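Local structure of lactate dehydrogenase, adjacent gene encodes predicted malate dehydrogenase (Cryptosporidium parvum, 4ND3) at residues A[152-157]-A[214-219]; A[120-125]-A[175-180]. The protein probably catalyses the NAD-dependent interconversion of (S)-lactate and pyruvate, as an L-lactate dehydrogenase of the LDH/MDH superfamily. All coordinates share one frame; numbering follows the deposited sequence.

Interaction 1: residues A[152-157]-A[214-219]; sequences SRFRTF and CHTRIA. With 2OP ((2S)-2-hydroxypropanoic acid), chain D.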
# COMPACT_ATOMS: atom_id res chain seq x y z
N SER A 152 3.90 -3.35 -21.12
CA SER A 152 3.53 -4.26 -20.04
C SER A 152 3.21 -5.64 -20.57
O SER A 152 3.55 -6.65 -19.96
CB SER A 152 2.32 -3.73 -19.24
OG SER A 152 2.65 -2.52 -18.57
N ARG A 153 2.53 -5.69 -21.72
CA ARG A 153 2.25 -6.95 -22.39
C ARG A 153 3.57 -7.62 -22.84
O ARG A 153 3.77 -8.81 -22.62
CB ARG A 153 1.33 -6.72 -23.59
CG ARG A 153 -0.10 -6.38 -23.19
CD ARG A 153 -0.91 -5.82 -24.36
NE ARG A 153 -2.32 -5.66 -24.00
CZ ARG A 153 -3.24 -5.11 -24.78
NH1 ARG A 153 -2.92 -4.64 -25.99
NH2 ARG A 153 -4.50 -5.01 -24.35
N PHE A 154 4.44 -6.83 -23.45
CA PHE A 154 5.75 -7.29 -23.93
C PHE A 154 6.56 -7.85 -22.76
O PHE A 154 7.05 -8.98 -22.82
CB PHE A 154 6.46 -6.10 -24.62
CG PHE A 154 7.71 -6.45 -25.40
CD1 PHE A 154 7.88 -7.67 -26.05
CD2 PHE A 154 8.71 -5.49 -25.55
CE1 PHE A 154 9.03 -7.95 -26.78
CE2 PHE A 154 9.86 -5.76 -26.28
CZ PHE A 154 10.02 -6.99 -26.90
N ARG A 155 6.66 -7.07 -21.68
CA ARG A 155 7.36 -7.50 -20.47
C ARG A 155 6.76 -8.75 -19.84
O ARG A 155 7.48 -9.64 -19.39
CB ARG A 155 7.35 -6.38 -19.43
CG ARG A 155 8.19 -5.17 -19.81
CD ARG A 155 7.91 -4.00 -18.89
NE ARG A 155 8.57 -4.13 -17.60
CZ ARG A 155 8.31 -3.39 -16.53
NH1 ARG A 155 7.38 -2.44 -16.56
NH2 ARG A 155 8.98 -3.60 -15.40
N THR A 156 5.43 -8.81 -19.81
CA THR A 156 4.73 -9.96 -19.24
C THR A 156 5.06 -11.24 -20.00
O THR A 156 5.34 -12.27 -19.38
CB THR A 156 3.20 -9.74 -19.22
OG1 THR A 156 2.90 -8.58 -18.43
CG2 THR A 156 2.48 -10.94 -18.63
N PHE A 157 5.02 -11.18 -21.32
CA PHE A 157 5.26 -12.38 -22.14
C PHE A 157 6.71 -12.87 -21.99
O PHE A 157 6.94 -14.07 -21.92
CB PHE A 157 4.93 -12.13 -23.61
CG PHE A 157 3.50 -11.71 -23.86
CD1 PHE A 157 2.45 -12.23 -23.10
CD2 PHE A 157 3.19 -10.82 -24.88
CE1 PHE A 157 1.14 -11.84 -23.34
CE2 PHE A 157 1.88 -10.43 -25.12
CZ PHE A 157 0.86 -10.94 -24.35
N CYS A 214 5.31 -10.93 -31.96
CA CYS A 214 4.01 -11.09 -32.63
C CYS A 214 2.86 -11.04 -31.62
O CYS A 214 1.89 -10.31 -31.84
CB CYS A 214 3.97 -12.41 -33.41
SG CYS A 214 2.38 -12.82 -34.17
N HIS A 215 2.98 -11.80 -30.54
CA HIS A 215 1.98 -11.84 -29.47
C HIS A 215 1.69 -10.44 -28.94
O HIS A 215 0.53 -10.07 -28.73
CB HIS A 215 2.46 -12.74 -28.32
CG HIS A 215 1.38 -13.19 -27.39
ND1 HIS A 215 1.60 -14.10 -26.38
CD2 HIS A 215 0.06 -12.89 -27.33
CE1 HIS A 215 0.48 -14.32 -25.73
NE2 HIS A 215 -0.48 -13.60 -26.29
N THR A 216 2.75 -9.66 -28.73
CA THR A 216 2.64 -8.28 -28.28
C THR A 216 1.85 -7.43 -29.28
O THR A 216 0.97 -6.67 -28.88
CB THR A 216 4.04 -7.66 -28.07
OG1 THR A 216 4.77 -8.44 -27.13
CG2 THR A 216 3.94 -6.24 -27.56
N ARG A 217 2.15 -7.59 -30.56
CA ARG A 217 1.52 -6.79 -31.61
C ARG A 217 0.03 -7.06 -31.79
O ARG A 217 -0.73 -6.14 -32.10
CB ARG A 217 2.25 -6.99 -32.94
CG ARG A 217 3.66 -6.41 -32.96
CD ARG A 217 4.58 -7.18 -33.89
NE ARG A 217 4.13 -7.12 -35.28
CZ ARG A 217 4.29 -6.07 -36.08
NH1 ARG A 217 4.87 -4.95 -35.64
NH2 ARG A 217 3.84 -6.12 -37.34
N ILE A 218 -0.39 -8.31 -31.59
CA ILE A 218 -1.80 -8.68 -31.77
C ILE A 218 -2.49 -9.09 -30.46
O ILE A 218 -3.54 -9.73 -30.48
CB ILE A 218 -1.95 -9.80 -32.83
CG1 ILE A 218 -1.40 -11.13 -32.30
CG2 ILE A 218 -1.27 -9.38 -34.12
CD1 ILE A 218 -1.28 -12.20 -33.37
N ALA A 219 -1.90 -8.69 -29.34
CA ALA A 219 -2.45 -9.01 -28.02
C ALA A 219 -3.89 -8.52 -27.84
O ALA A 219 -4.70 -9.19 -27.20
CB ALA A 219 -1.57 -8.42 -26.92
C 2OP D . -5.85 -2.66 -26.95
O 2OP D . -4.65 -2.47 -27.23
CB 2OP D . -7.56 -2.35 -28.73
OHN 2OP D . -6.21 -0.51 -27.90
CA 2OP D . -6.87 -1.72 -27.52
OXT 2OP D . -6.23 -3.58 -26.20
O HOH W 1 -0.38 -4.51 -27.43
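The ring of Phe-157 lies flat against the imidazole of His-215, with centroids 3.7 Å apart and planes only 6° from parallel, in a face-to-face stack. Overlap is nearly complete: ND1 of His-215 sits above the middle of the phenyl ring, and CZ of Phe-157 above the middle of the imidazole. The two side chains arrive at about a right angle to each other. His-215 sends CG anti to its backbone N (chi1 -162°), which swings the imidazole back over the phenyl face, while its NE2 is hydrogen-bonded to OE2 of Glu-222. A histidine suits this partly exposed spot because its face can pack while its rim stays polar. Toward the rim of the opposite face of Phe-157 lies the carbonyl O of Arg-153, one turn earlier in the same helix.

Thr-216 enters where the backbones of the two segments come nearest, 5.4 Å between its CA and that of Phe-154. Its OG1, bonded to the carbonyl of Ile-212 in its own helix, lies obliquely to the Phe-154 ring, 3.4 Å from CD1, and at the edge of the Phe-157 ring. A small, internally satisfied hydroxyl allows such a close approach between two phenylalanines.

Arg-153 runs extended past Ala-219, whose methyl CB touches CD at 3.7 Å; a residue this small lets the long chain pass. At its end, Arg-153 NH1 reaches lactate O and Arg-153 NH2 reaches lactate OXT at 2.9 Å, the latter bond nearly straight at 168°. Both lactate OXT and a water lie near the guanidinium plane; this water also joins NH1 to the carbonyl O of Thr-216. The paired end-on grip of arginine on a carboxylate is the substrate-recognition arrangement of the LDH/MDH superfamily, here presented by helix 147-162, packed against 214-219 in the C-terminal domain.

Interaction 2: residues A[120-125]-A[175-180]; sequences ITNPLD and GGHGDG. With NAD (nicotinamide-adenine-dinucleotide), chain C; 2OP ((2S)-2-hydroxypropanoic acid), chain D.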
# COMPACT_ATOMS: atom_id res chain seq x y z
N ILE A 120 -6.90 8.16 -24.17
CA ILE A 120 -6.95 6.69 -24.30
C ILE A 120 -7.72 6.28 -25.56
O ILE A 120 -7.36 5.31 -26.22
CB ILE A 120 -7.60 6.05 -23.06
CG1 ILE A 120 -6.80 6.44 -21.81
CG2 ILE A 120 -7.70 4.54 -23.22
CD1 ILE A 120 -7.29 5.83 -20.52
N THR A 121 -8.77 7.03 -25.88
CA THR A 121 -9.59 6.83 -27.07
C THR A 121 -8.80 6.42 -28.32
O THR A 121 -7.84 7.10 -28.70
CB THR A 121 -10.38 8.12 -27.38
OG1 THR A 121 -11.13 8.51 -26.21
CG2 THR A 121 -11.33 7.93 -28.55
N ASN A 122 -9.21 5.32 -28.95
CA ASN A 122 -8.59 4.85 -30.20
C ASN A 122 -9.20 5.52 -31.44
O ASN A 122 -10.34 5.99 -31.38
CB ASN A 122 -8.73 3.33 -30.33
CG ASN A 122 -7.58 2.58 -29.70
OD1 ASN A 122 -6.42 3.00 -29.80
ND2 ASN A 122 -7.87 1.45 -29.07
N PRO A 123 -8.44 5.58 -32.55
CA PRO A 123 -7.05 5.14 -32.74
C PRO A 123 -6.08 6.11 -32.07
O PRO A 123 -5.93 7.25 -32.51
CB PRO A 123 -6.87 5.15 -34.26
CG PRO A 123 -7.85 6.16 -34.75
CD PRO A 123 -9.01 6.13 -33.80
N LEU A 124 -5.41 5.61 -31.04
CA LEU A 124 -4.74 6.45 -30.03
C LEU A 124 -3.88 7.60 -30.56
O LEU A 124 -4.14 8.76 -30.24
CB LEU A 124 -3.90 5.54 -29.12
CG LEU A 124 -3.23 6.14 -27.88
CD1 LEU A 124 -1.88 6.79 -28.19
CD2 LEU A 124 -4.15 7.12 -27.16
N ASP A 125 -2.86 7.28 -31.35
CA ASP A 125 -1.87 8.30 -31.76
C ASP A 125 -2.49 9.43 -32.58
O ASP A 125 -2.15 10.59 -32.39
CB ASP A 125 -0.73 7.64 -32.53
CG ASP A 125 -0.04 6.56 -31.72
OD1 ASP A 125 0.89 6.88 -30.95
OD2 ASP A 125 -0.45 5.39 -31.85
N GLY A 175 6.61 3.54 -31.20
CA GLY A 175 5.86 3.78 -32.43
C GLY A 175 4.37 3.87 -32.17
O GLY A 175 3.95 4.07 -31.03
N GLY A 176 3.57 3.71 -33.21
CA GLY A 176 2.12 3.84 -33.11
C GLY A 176 1.45 2.65 -32.44
O GLY A 176 1.93 1.52 -32.56
N HIS A 177 0.35 2.91 -31.75
CA HIS A 177 -0.43 1.87 -31.09
C HIS A 177 -1.31 1.16 -32.12
O HIS A 177 -2.50 1.44 -32.24
CB HIS A 177 -1.28 2.49 -29.97
CG HIS A 177 -2.01 1.49 -29.13
ND1 HIS A 177 -1.37 0.50 -28.41
CD2 HIS A 177 -3.33 1.34 -28.86
CE1 HIS A 177 -2.26 -0.22 -27.76
NE2 HIS A 177 -3.46 0.27 -28.01
N GLY A 178 -0.69 0.26 -32.87
CA GLY A 178 -1.37 -0.48 -33.94
C GLY A 178 -0.54 -1.68 -34.36
O GLY A 178 0.38 -2.08 -33.66
N ASP A 179 -0.86 -2.25 -35.52
CA ASP A 179 -0.10 -3.40 -36.03
C ASP A 179 1.38 -3.08 -36.20
O ASP A 179 2.23 -3.94 -35.97
CB ASP A 179 -0.69 -3.90 -37.36
CG ASP A 179 -1.99 -4.67 -37.18
OD1 ASP A 179 -2.45 -4.85 -36.03
OD2 ASP A 179 -2.56 -5.09 -38.20
N GLY A 180 1.69 -1.84 -36.56
CA GLY A 180 3.07 -1.42 -36.78
C GLY A 180 3.88 -1.09 -35.53
O GLY A 180 5.02 -0.64 -35.65
PA NAD C . -16.89 1.73 -23.59
O1A NAD C . -17.04 0.76 -22.45
O2A NAD C . -17.78 1.61 -24.79
O5B NAD C . -17.00 3.21 -23.00
C5B NAD C . -17.04 4.36 -23.83
C4B NAD C . -17.86 5.40 -23.09
O4B NAD C . -17.78 6.66 -23.76
C3B NAD C . -19.34 5.04 -23.01
O3B NAD C . -19.76 4.93 -21.65
C2B NAD C . -20.06 6.19 -23.70
O2B NAD C . -21.30 6.55 -23.09
C1B NAD C . -19.04 7.31 -23.60
N9A NAD C . -19.24 8.38 -24.61
C8A NAD C . -19.67 8.24 -25.88
N7A NAD C . -19.72 9.45 -26.49
C5A NAD C . -19.32 10.38 -25.60
C6A NAD C . -19.14 11.84 -25.60
N6A NAD C . -19.41 12.58 -26.71
N1A NAD C . -18.69 12.41 -24.46
C2A NAD C . -18.41 11.69 -23.35
N3A NAD C . -18.56 10.35 -23.29
C4A NAD C . -19.00 9.66 -24.36
O3 NAD C . -15.37 1.77 -24.16
PN NAD C . -14.06 1.28 -23.35
O1N NAD C . -14.01 -0.23 -23.38
O2N NAD C . -13.97 1.98 -22.02
O5D NAD C . -12.91 1.87 -24.30
C5D NAD C . -12.80 3.28 -24.45
C4D NAD C . -11.84 3.61 -25.59
O4D NAD C . -10.51 3.22 -25.22
C3D NAD C . -12.16 2.86 -26.88
O3D NAD C . -12.03 3.76 -27.98
C2D NAD C . -11.10 1.77 -26.96
O2D NAD C . -10.79 1.35 -28.29
C1D NAD C . -9.93 2.47 -26.29
N1N NAD C . -8.85 1.63 -25.76
C2N NAD C . -7.62 2.14 -25.85
C3N NAD C . -6.51 1.45 -25.38
C7N NAD C . -5.13 2.05 -25.49
O7N NAD C . -4.17 1.31 -25.33
N7N NAD C . -4.95 3.35 -25.75
C4N NAD C . -6.70 0.21 -24.79
C5N NAD C . -7.99 -0.31 -24.70
C6N NAD C . -9.06 0.43 -25.20
C 2OP D . -5.85 -2.66 -26.95
O 2OP D . -4.65 -2.47 -27.23
CB 2OP D . -7.56 -2.35 -28.73
OHN 2OP D . -6.21 -0.51 -27.90
CA 2OP D . -6.87 -1.72 -27.52
OXT 2OP D . -6.23 -3.58 -26.20
O HOH W 2 1.63 4.41 -29.20
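Asp-125 and His-177 make the direct hydrogen bond of this contact: the backbone N of His-177 donates to OD2 of Asp-125 at 2.6 Å, almost straight at 171°. The donor comes in on the syn side of the carboxylate, 18° out of its plane. OD1 accepts from a water that also donates to the carbonyl O of Gly-175, and Ser-258 bonds OD1 as well. Aspartate fits here because its two oxygens can serve the main chain and its surroundings at once. Gly-176 brings its CA to 3.3 Å from OD2 of Asp-125, and the backbone angles of Gly-175 would press a side chain against the preceding carbonyl.

Van der Waals contact is slight. CB of Leu-124 meets CB of His-177 at 4.1 Å, and the leucine also lies against the nicotinamide amide. OD1 of Asn-122 stands at the edge of the imidazole, near CD2, with amide and ring planes 14° apart. That oxygen also accepts from the backbone N of Leu-124, in the carbonyl plane on a lone pair, closing an Asx turn that fixes which way the amide faces.

The remaining hydrogen bonds go to the ligands. ND2 of Asn-122 donates to the lactate hydroxyl OHN at 2.8 Å and to the ribose O2D of NAD, while the carbonyl O of Ile-120 takes the nicotinamide N7N. With its first torsion trans, the His-177 side chain reaches toward the lactate, bringing NE2 within 2.9 Å of lactate OHN, which lies in the ring plane; ND1 is held by Asp-150.

Asn-122 and His-177 thus converge on the lactate hydroxyl, the group expected to be oxidised. With Asp-150 behind it, His-177 forms the histidine-aspartate pair of this superfamily, consistent with its predicted role as proton acceptor when lactate gives up its hydride to NAD.

The centres of interactions 1 and 2 lie about 15 Å apart, and both reach the same lactate. Their segments alternate along the chain: 120-125, 152-157, 175-180, 214-219. Interaction 1 joins helix 147-162 to the end of helix 206-217 and the start of helix 219-227 within the C-terminal domain, whereas interaction 2 brings the loop after strand 116-119 and the start of helix 124-135, in the NAD-binding domain, against the loop following strand 169-174. Arg-217 NH1 lies 2.8 Å from the carbonyl O of Asp-179, so the two also touch directly. Interaction 1 grips the carboxylate and interaction 2 the hydroxyl, which together would orient the substrate beside the nicotinamide; Arg-90 adds a further bond to lactate.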